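Local coordinates for protein agmatinase (Burkholderia thailandensis, PDB 4DZ4) that probably hydrolyses agmatine to putrescine and urea at a two-manganese centre, at residues 7-12 with 16-21; 96-101 with 311-316. All blocks are in the same frame, centred on the assembly; numbering follows the deposited sequence.

Contact 1: 7-12 with 16-21; sequences ETLYGD and RRPSVY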
ATOM      1  N   GLU B   7       7.244  35.931  23.992  1.00 25.21           N
ATOM      2  CA  GLU B   7       6.943  35.161  22.760  1.00 26.15           C
ATOM      3  C   GLU B   7       6.308  33.829  23.144  1.00 26.87           C
ATOM      4  O   GLU B   7       6.879  33.054  23.912  1.00 26.59           O
ATOM      5  CB  GLU B   7       8.216  34.896  21.947  1.00 26.12           C
ATOM      6  CG  GLU B   7       7.931  34.213  20.606  1.00 27.07           C
ATOM      7  CD  GLU B   7       9.174  33.855  19.796  1.00 27.96           C
ATOM      8  OE1 GLU B   7      10.308  33.795  20.349  1.00 28.57           O
ATOM      9  OE2 GLU B   7       9.005  33.627  18.566  1.00 27.89           O
ATOM     10  N   THR B   8       5.116  33.575  22.617  1.00 28.65           N
ATOM     11  CA  THR B   8       4.504  32.263  22.754  1.00 30.11           C
ATOM     12  C   THR B   8       5.073  31.423  21.620  1.00 29.09           C
ATOM     13  O   THR B   8       5.282  31.935  20.517  1.00 28.98           O
ATOM     14  CB  THR B   8       2.984  32.339  22.581  1.00 33.20           C
ATOM     15  OG1 THR B   8       2.700  32.673  21.213  1.00 34.51           O
ATOM     16  CG2 THR B   8       2.364  33.381  23.529  1.00 35.41           C
ATOM     17  N   LEU B   9       5.354  30.152  21.901  1.00 27.81           N
ATOM     18  CA  LEU B   9       5.933  29.264  20.921  1.00 26.55           C
ATOM     19  C   LEU B   9       4.858  28.289  20.470  1.00 26.14           C
ATOM     20  O   LEU B   9       4.756  27.179  20.980  1.00 27.80           O
ATOM     21  CB  LEU B   9       7.122  28.514  21.524  1.00 27.61           C
ATOM     22  CG  LEU B   9       8.297  29.364  22.026  1.00 28.18           C
ATOM     23  CD1 LEU B   9       9.424  28.437  22.422  1.00 29.74           C
ATOM     24  CD2 LEU B   9       8.776  30.347  20.966  1.00 27.27           C
ATOM     25  N   TYR B  10       4.027  28.732  19.550  1.00 24.64           N
ATOM     26  CA  TYR B  10       3.061  27.847  18.936  1.00 25.10           C
ATOM     27  C   TYR B  10       3.711  27.297  17.687  1.00 23.16           C
ATOM     28  O   TYR B  10       3.860  28.016  16.705  1.00 21.66           O
ATOM     29  CB  TYR B  10       1.779  28.613  18.590  1.00 26.78           C
ATOM     30  CG  TYR B  10       0.959  28.960  19.807  1.00 29.52           C
ATOM     31  CD1 TYR B  10       0.104  28.021  20.378  1.00 32.48           C
ATOM     32  CD2 TYR B  10       1.036  30.208  20.389  1.00 30.35           C
ATOM     33  CE1 TYR B  10      -0.645  28.313  21.507  1.00 35.50           C
ATOM     34  CE2 TYR B  10       0.287  30.515  21.526  1.00 32.74           C
ATOM     35  CZ  TYR B  10      -0.543  29.559  22.078  1.00 35.21           C
ATOM     36  OH  TYR B  10      -1.307  29.833  23.198  1.00 39.09           O
ATOM     37  N   GLY B  11       4.122  26.028  17.739  1.00 15.27           N
ATOM     38  CA  GLY B  11       4.668  25.369  16.553  1.00 14.83           C
ATOM     39  C   GLY B  11       6.180  25.442  16.441  1.00 14.42           C
ATOM     40  O   GLY B  11       6.796  26.451  16.807  1.00 15.02           O
ATOM     41  N   ASP B  12       6.776  24.368  15.940  1.00 13.57           N
ATOM     42  CA  ASP B  12       8.201  24.326  15.563  1.00 13.21           C
ATOM     43  C   ASP B  12       9.119  24.546  16.756  1.00 13.36           C
ATOM     44  O   ASP B  12      10.158  25.177  16.645  1.00 13.35           O
ATOM     45  CB  ASP B  12       8.494  25.336  14.436  1.00 13.60           C
ATOM     46  CG  ASP B  12       7.788  24.974  13.159  1.00 13.49           C
ATOM     47  OD1 ASP B  12       7.837  23.786  12.808  1.00 13.04           O
ATOM     48  OD2 ASP B  12       7.222  25.876  12.508  1.00 13.95           O
ATOM     49  N   ARG B  16      12.876  26.505  17.728  1.00 14.97           N
ATOM     50  CA  ARG B  16      12.548  27.807  18.321  1.00 15.90           C
ATOM     51  C   ARG B  16      12.815  27.890  19.834  1.00 17.07           C
ATOM     52  O   ARG B  16      13.125  28.977  20.363  1.00 17.92           O
ATOM     53  CB  ARG B  16      11.079  28.179  18.054  1.00 15.95           C
ATOM     54  CG  ARG B  16      10.718  28.408  16.586  1.00 15.82           C
ATOM     55  CD  ARG B  16       9.208  28.622  16.445  1.00 16.10           C
ATOM     56  NE  ARG B  16       8.793  29.909  17.003  1.00 16.68           N
ATOM     57  CZ  ARG B  16       7.539  30.250  17.327  1.00 17.21           C
ATOM     58  NH1 ARG B  16       6.534  29.390  17.169  1.00 17.00           N
ATOM     59  NH2 ARG B  16       7.281  31.473  17.798  1.00 17.81           N
ATOM     60  N   ARG B  17      12.668  26.784  20.555  1.00 17.06           N
ATOM     61  CA  ARG B  17      12.867  26.829  22.021  1.00 18.28           C
ATOM     62  C   ARG B  17      14.287  27.242  22.418  1.00 18.62           C
ATOM     63  O   ARG B  17      15.267  26.638  22.004  1.00 17.99           O
ATOM     64  CB  ARG B  17      12.530  25.480  22.679  1.00 18.53           C
ATOM     65  CG  ARG B  17      11.065  25.297  23.039  1.00 19.66           C
ATOM     66  CD  ARG B  17      10.870  24.100  23.971  1.00 19.69           C
ATOM     67  NE  ARG B  17      11.594  22.992  23.392  1.00 18.94           N
ATOM     68  CZ  ARG B  17      11.095  22.124  22.528  1.00 18.32           C
ATOM     69  NH1 ARG B  17       9.816  22.169  22.144  1.00 18.25           N
ATOM     70  NH2 ARG B  17      11.905  21.208  22.031  1.00 17.75           N
ATOM     71  N   PRO B  18      14.398  28.260  23.274  1.00 19.42           N
ATOM     72  CA  PRO B  18      15.708  28.746  23.685  1.00 19.98           C
ATOM     73  C   PRO B  18      16.423  27.836  24.698  1.00 19.95           C
ATOM     74  O   PRO B  18      17.634  27.937  24.826  1.00 21.32           O
ATOM     75  CB  PRO B  18      15.392  30.094  24.352  1.00 20.99           C
ATOM     76  CG  PRO B  18      13.965  29.971  24.793  1.00 20.75           C
ATOM     77  CD  PRO B  18      13.292  29.106  23.761  1.00 19.80           C
ATOM     78  N   SER B  19      15.685  27.001  25.428  1.00 19.25           N
ATOM     79  CA  SER B  19      16.240  26.130  26.478  1.00 18.64           C
ATOM     80  C   SER B  19      16.054  24.675  26.080  1.00 17.92           C
ATOM     81  O   SER B  19      15.147  24.364  25.305  1.00 16.80           O
ATOM     82  CB  SER B  19      15.520  26.386  27.810  1.00 19.27           C
ATOM     83  OG  SER B  19      15.668  25.331  28.760  1.00 18.72           O
ATOM     84  N   VAL B  20      16.907  23.808  26.636  1.00 18.06           N
ATOM     85  CA  VAL B  20      16.770  22.349  26.443  1.00 17.72           C
ATOM     86  C   VAL B  20      15.575  21.755  27.180  1.00 17.88           C
ATOM     87  O   VAL B  20      15.122  20.669  26.821  1.00 18.02           O
ATOM     88  CB  VAL B  20      18.057  21.570  26.856  1.00 18.45           C
ATOM     89  CG1 VAL B  20      19.196  21.887  25.890  1.00 20.28           C
ATOM     90  CG2 VAL B  20      18.445  21.822  28.305  1.00 18.93           C
ATOM     91  N   TYR B  21      15.068  22.459  28.196  1.00 18.03           N
ATOM     92  CA  TYR B  21      13.905  22.030  28.977  1.00 18.00           C
ATOM     93  C   TYR B  21      12.592  22.531  28.411  1.00 18.39           C
ATOM     94  O   TYR B  21      12.556  23.586  27.774  1.00 18.69           O
ATOM     95  CB  TYR B  21      14.030  22.559  30.408  1.00 18.69           C
ATOM     96  CG  TYR B  21      15.178  21.914  31.131  1.00 18.54           C
ATOM     97  CD1 TYR B  21      15.083  20.600  31.582  1.00 18.45           C
ATOM     98  CD2 TYR B  21      16.365  22.604  31.358  1.00 18.58           C
ATOM     99  CE1 TYR B  21      16.141  19.988  32.235  1.00 18.58           C
ATOM    100  CE2 TYR B  21      17.411  22.004  32.024  1.00 18.97           C
ATOM    101  CZ  TYR B  21      17.301  20.687  32.448  1.00 19.18           C
ATOM    102  OH  TYR B  21      18.348  20.097  33.122  1.00 19.79           O
TER
HETATM  103  O   HOH W   1      10.624  32.239  16.651  1.00 28.41           O
HETATM  104  O   HOH W   2      12.374  31.713  19.349  1.00 35.29           O
HETATM  105  O   HOH W   3       4.127  31.408  18.135  1.00 33.39           O
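Glu7 and Arg16 form a salt bridge, OE2 to NH2 at 2.9 Å, within the N-terminal arm, where the chain turns back through the short helix 13-16. The bond is fairly straight at NH2 (160°) and lies in the guanidinium plane, yet it reaches OE2 from above the carboxylate plane. At the other terminal nitrogen, Arg16 NH1 donates to Gly11 O at 3.0 Å, and Tyr10 O is equally near NH1. A weak bond joins NH2 to Thr8 O; the in-plane bonds at both terminal nitrogens should limit rotation of the guanidinium. Water 1 joins Arg16 NE to Glu7 OE2, while water 2 links Glu7 OE1, which also accepts from Gly3 N, to Arg16 O. The Arg16 chain bends at chi3 (70°), which helps bring its end back to residues 7-11. The Asp12 carboxylate has other partners: OD1 accepts from Val32 N and OD2 makes a salt bridge to Arg42 of the second subunit. Leu9 supplies the apolar side: its CD2 sits over one guanidinium face, offset toward the rim, 3.7 Å from Arg16 NH2. Its other methyl, CD1, rests 3.6 Å from Arg17 CG and 4.1 Å from Pro18 CD.

Contact 2: 96-101 with 311-316; sequences LAVIDY and DLLCLW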
ATOM      1  N   LEU B  96      14.136  16.681  32.612  1.00 17.58           N
ATOM      2  CA  LEU B  96      15.130  15.890  31.899  1.00 16.34           C
ATOM      3  C   LEU B  96      15.430  16.596  30.579  1.00 15.50           C
ATOM      4  O   LEU B  96      14.524  16.821  29.768  1.00 15.06           O
ATOM      5  CB  LEU B  96      14.615  14.466  31.583  1.00 15.82           C
ATOM      6  CG  LEU B  96      15.609  13.472  30.951  1.00 15.39           C
ATOM      7  CD1 LEU B  96      16.626  12.933  31.943  1.00 15.80           C
ATOM      8  CD2 LEU B  96      14.868  12.295  30.296  1.00 14.87           C
ATOM      9  N   ALA B  97      16.708  16.907  30.378  1.00 15.03           N
ATOM     10  CA  ALA B  97      17.185  17.682  29.224  1.00 14.51           C
ATOM     11  C   ALA B  97      17.553  16.692  28.111  1.00 13.60           C
ATOM     12  O   ALA B  97      18.540  15.973  28.204  1.00 13.48           O
ATOM     13  CB  ALA B  97      18.385  18.532  29.636  1.00 15.00           C
ATOM     14  N   VAL B  98      16.706  16.661  27.088  1.00 13.03           N
ATOM     15  CA  VAL B  98      16.821  15.715  25.967  1.00 12.44           C
ATOM     16  C   VAL B  98      16.883  16.508  24.680  1.00 12.34           C
ATOM     17  O   VAL B  98      16.037  17.387  24.467  1.00 12.82           O
ATOM     18  CB  VAL B  98      15.604  14.773  25.913  1.00 11.98           C
ATOM     19  CG1 VAL B  98      15.763  13.723  24.794  1.00 11.24           C
ATOM     20  CG2 VAL B  98      15.399  14.074  27.243  1.00 12.40           C
ATOM     21  N   ILE B  99      17.862  16.203  23.823  1.00 12.25           N
ATOM     22  CA  ILE B  99      17.967  16.857  22.521  1.00 12.10           C
ATOM     23  C   ILE B  99      17.960  15.809  21.411  1.00 11.67           C
ATOM     24  O   ILE B  99      18.177  14.604  21.667  1.00 11.51           O
ATOM     25  CB  ILE B  99      19.237  17.721  22.397  1.00 12.84           C
ATOM     26  CG1 ILE B  99      20.498  16.803  22.425  1.00 13.09           C
ATOM     27  CG2 ILE B  99      19.213  18.782  23.500  1.00 13.28           C
ATOM     28  CD1 ILE B  99      21.829  17.422  22.002  1.00 14.21           C
ATOM     29  N   ASP B 100      17.687  16.275  20.196  1.00 11.32           N
ATOM     30  CA  ASP B 100      17.884  15.449  18.996  1.00 11.14           C
ATOM     31  C   ASP B 100      19.123  16.026  18.274  1.00 11.92           C
ATOM     32  O   ASP B 100      19.126  17.154  17.778  1.00 11.66           O
ATOM     33  CB  ASP B 100      16.607  15.461  18.130  1.00 10.56           C
ATOM     34  CG  ASP B 100      16.650  14.448  16.987  1.00 10.09           C
ATOM     35  OD1 ASP B 100      17.761  14.125  16.536  1.00 10.01           O
ATOM     36  OD2 ASP B 100      15.565  14.010  16.537  1.00  9.78           O
ATOM     37  N   TYR B 101      20.166  15.212  18.238  1.00 12.23           N
ATOM     38  CA  TYR B 101      21.478  15.538  17.687  1.00 13.41           C
ATOM     39  C   TYR B 101      21.434  15.513  16.156  1.00 12.99           C
ATOM     40  O   TYR B 101      22.342  16.017  15.489  1.00 13.77           O
ATOM     41  CB  TYR B 101      22.438  14.454  18.203  1.00 14.66           C
ATOM     42  CG  TYR B 101      23.922  14.528  17.790  1.00 16.60           C
ATOM     43  CD1 TYR B 101      24.887  15.005  18.653  1.00 18.53           C
ATOM     44  CD2 TYR B 101      24.333  14.056  16.537  1.00 18.12           C
ATOM     45  CE1 TYR B 101      26.242  15.036  18.269  1.00 19.49           C
ATOM     46  CE2 TYR B 101      25.661  14.107  16.134  1.00 18.99           C
ATOM     47  CZ  TYR B 101      26.610  14.577  17.000  1.00 19.33           C
ATOM     48  OH  TYR B 101      27.943  14.612  16.568  1.00 21.46           O
ATOM     49  N   ASP B 311       9.396   5.544  26.554  1.00 12.59           N
ATOM     50  CA  ASP B 311       9.501   4.908  27.870  1.00 13.21           C
ATOM     51  C   ASP B 311      10.923   4.850  28.410  1.00 13.41           C
ATOM     52  O   ASP B 311      11.114   5.012  29.617  1.00 14.03           O
ATOM     53  CB  ASP B 311       8.807   3.546  27.857  1.00 13.75           C
ATOM     54  CG  ASP B 311       7.277   3.689  27.829  1.00 14.49           C
ATOM     55  OD1 ASP B 311       6.758   4.666  28.409  1.00 15.67           O
ATOM     56  OD2 ASP B 311       6.588   2.823  27.241  1.00 14.68           O
ATOM     57  N   LEU B 312      11.912   4.654  27.534  1.00 12.50           N
ATOM     58  CA  LEU B 312      13.321   4.748  27.939  1.00 12.44           C
ATOM     59  C   LEU B 312      13.654   6.143  28.492  1.00 12.65           C
ATOM     60  O   LEU B 312      14.305   6.261  29.546  1.00 13.05           O
ATOM     61  CB  LEU B 312      14.267   4.352  26.778  1.00 11.80           C
ATOM     62  CG  LEU B 312      14.162   2.858  26.404  1.00 11.80           C
ATOM     63  CD1 LEU B 312      14.793   2.604  25.048  1.00 11.33           C
ATOM     64  CD2 LEU B 312      14.830   1.994  27.481  1.00 11.97           C
ATOM     65  N   LEU B 313      13.211   7.201  27.802  1.00 12.37           N
ATOM     66  CA  LEU B 313      13.379   8.564  28.347  1.00 12.77           C
ATOM     67  C   LEU B 313      12.747   8.702  29.738  1.00 13.82           C
ATOM     68  O   LEU B 313      13.321   9.325  30.615  1.00 14.32           O
ATOM     69  CB  LEU B 313      12.802   9.648  27.428  1.00 12.55           C
ATOM     70  CG  LEU B 313      13.521   9.692  26.068  1.00 11.89           C
ATOM     71  CD1 LEU B 313      12.888  10.737  25.158  1.00 12.24           C
ATOM     72  CD2 LEU B 313      14.983  10.028  26.282  1.00 12.15           C
ATOM     73  N   CYS B 314      11.563   8.140  29.915  1.00 13.74           N
ATOM     74  CA  CYS B 314      10.861   8.291  31.177  1.00 14.95           C
ATOM     75  C   CYS B 314      11.597   7.569  32.292  1.00 15.32           C
ATOM     76  O   CYS B 314      11.632   8.066  33.415  1.00 16.05           O
ATOM     77  CB  CYS B 314       9.408   7.816  31.022  1.00 15.18           C
ATOM     78  SG  CYS B 314       8.395   8.934  30.028  1.00 15.87           S
ATOM     79  N   LEU B 315      12.193   6.415  31.975  1.00 14.94           N
ATOM     80  CA  LEU B 315      13.019   5.685  32.946  1.00 15.51           C
ATOM     81  C   LEU B 315      14.173   6.568  33.405  1.00 16.03           C
ATOM     82  O   LEU B 315      14.431   6.674  34.610  1.00 17.22           O
ATOM     83  CB  LEU B 315      13.553   4.377  32.392  1.00 14.98           C
ATOM     84  CG  LEU B 315      12.502   3.266  32.190  1.00 15.04           C
ATOM     85  CD1 LEU B 315      13.122   2.116  31.407  1.00 14.89           C
ATOM     86  CD2 LEU B 315      11.999   2.775  33.538  1.00 16.03           C
ATOM     87  N   TRP B 316      14.841   7.221  32.451  1.00 15.22           N
ATOM     88  CA  TRP B 316      15.897   8.163  32.828  1.00 16.04           C
ATOM     89  C   TRP B 316      15.419   9.359  33.632  1.00 16.62           C
ATOM     90  O   TRP B 316      16.128   9.800  34.547  1.00 17.21           O
ATOM     91  CB  TRP B 316      16.715   8.588  31.610  1.00 15.63           C
ATOM     92  CG  TRP B 316      17.713   7.545  31.155  1.00 15.27           C
ATOM     93  CD1 TRP B 316      18.643   6.833  31.926  1.00 15.86           C
ATOM     94  CD2 TRP B 316      17.940   7.088  29.769  1.00 14.75           C
ATOM     95  NE1 TRP B 316      19.391   5.979  31.135  1.00 15.40           N
ATOM     96  CE2 TRP B 316      19.028   6.090  29.833  1.00 14.86           C
ATOM     97  CE3 TRP B 316      17.369   7.390  28.539  1.00 14.29           C
ATOM     98  CZ2 TRP B 316      19.497   5.429  28.691  1.00 14.31           C
ATOM     99  CZ3 TRP B 316      17.852   6.719  27.394  1.00 13.90           C
ATOM    100  CH2 TRP B 316      18.916   5.788  27.473  1.00 13.65           C
TER
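Trp316 meets Leu96 through the root of its side chain and not through its indole: Trp316 CB lies 4.3 Å from Leu96 CD2, while the ring leads away from segment 96-101. There NE1, at the indole edge, donates to Leu283 O, and the side chain also packs on Val49, Arg131 and Leu133. The other flat group in the contact is a peptide carbonyl, Leu313 O, approached by Leu96 CD2 at 3.4 Å. The same methyl lies 4.4 Å from Leu313 CB, so that, counting Trp316 CB, it touches two residues three apart on the helix. Leu96 CD1 lies farther along the helix, 4.1 Å from Trp316 O. With CG trans to the backbone N (chi1 -174°), Leu96 sends both methyls to the helix backbone. This is an alpha/beta packing of the arginase fold, in which helix 300-323 lies against the parallel sheet near strand 98-103 and its neighbour 49-54. Alternation along the chain sends Leu96 and Val98 to the helix side and leaves Ala97 and Ile99 pointing the other way. On the helix, Leu313 and Trp316 are spaced three residues apart and so share the surface that faces the sheet. Val98 and Leu313 form the second half of the contact, their branches meeting at an angle. Leu313 CD2 is placed almost evenly between the two valine methyls, 4.1 Å from Val98 CG1 and 4.2 Å from Val98 CG2. All four residues are buried, and the leucine packs further on Val49 and Leu133. Val98 CG1 touches both ends of the leucine fork, with Leu313 CD1 at 4.2 Å.

From the N terminus the chain first makes contact 1, which closes a very short loop: three residues of helix 13-16 separate its segments. Contact 2 opens later and is long-range, joining strand 98-103 to helix 300-323 across 209 intervening residues. The two are in series, neither nested nor crossed, with centres about 18 Å apart. They nevertheless touch, because segment 16-21 packs against residues 96-99: Val20 CG2 lies 3.5 Å from Ala97 CB, and Tyr21 CE1 touches the backbone where Leu96 joins Ala97. Residues 96-99 thus touch helix 300-323 through Leu96 and Val98, and segment 16-21 chiefly through Ala97 and Ile99.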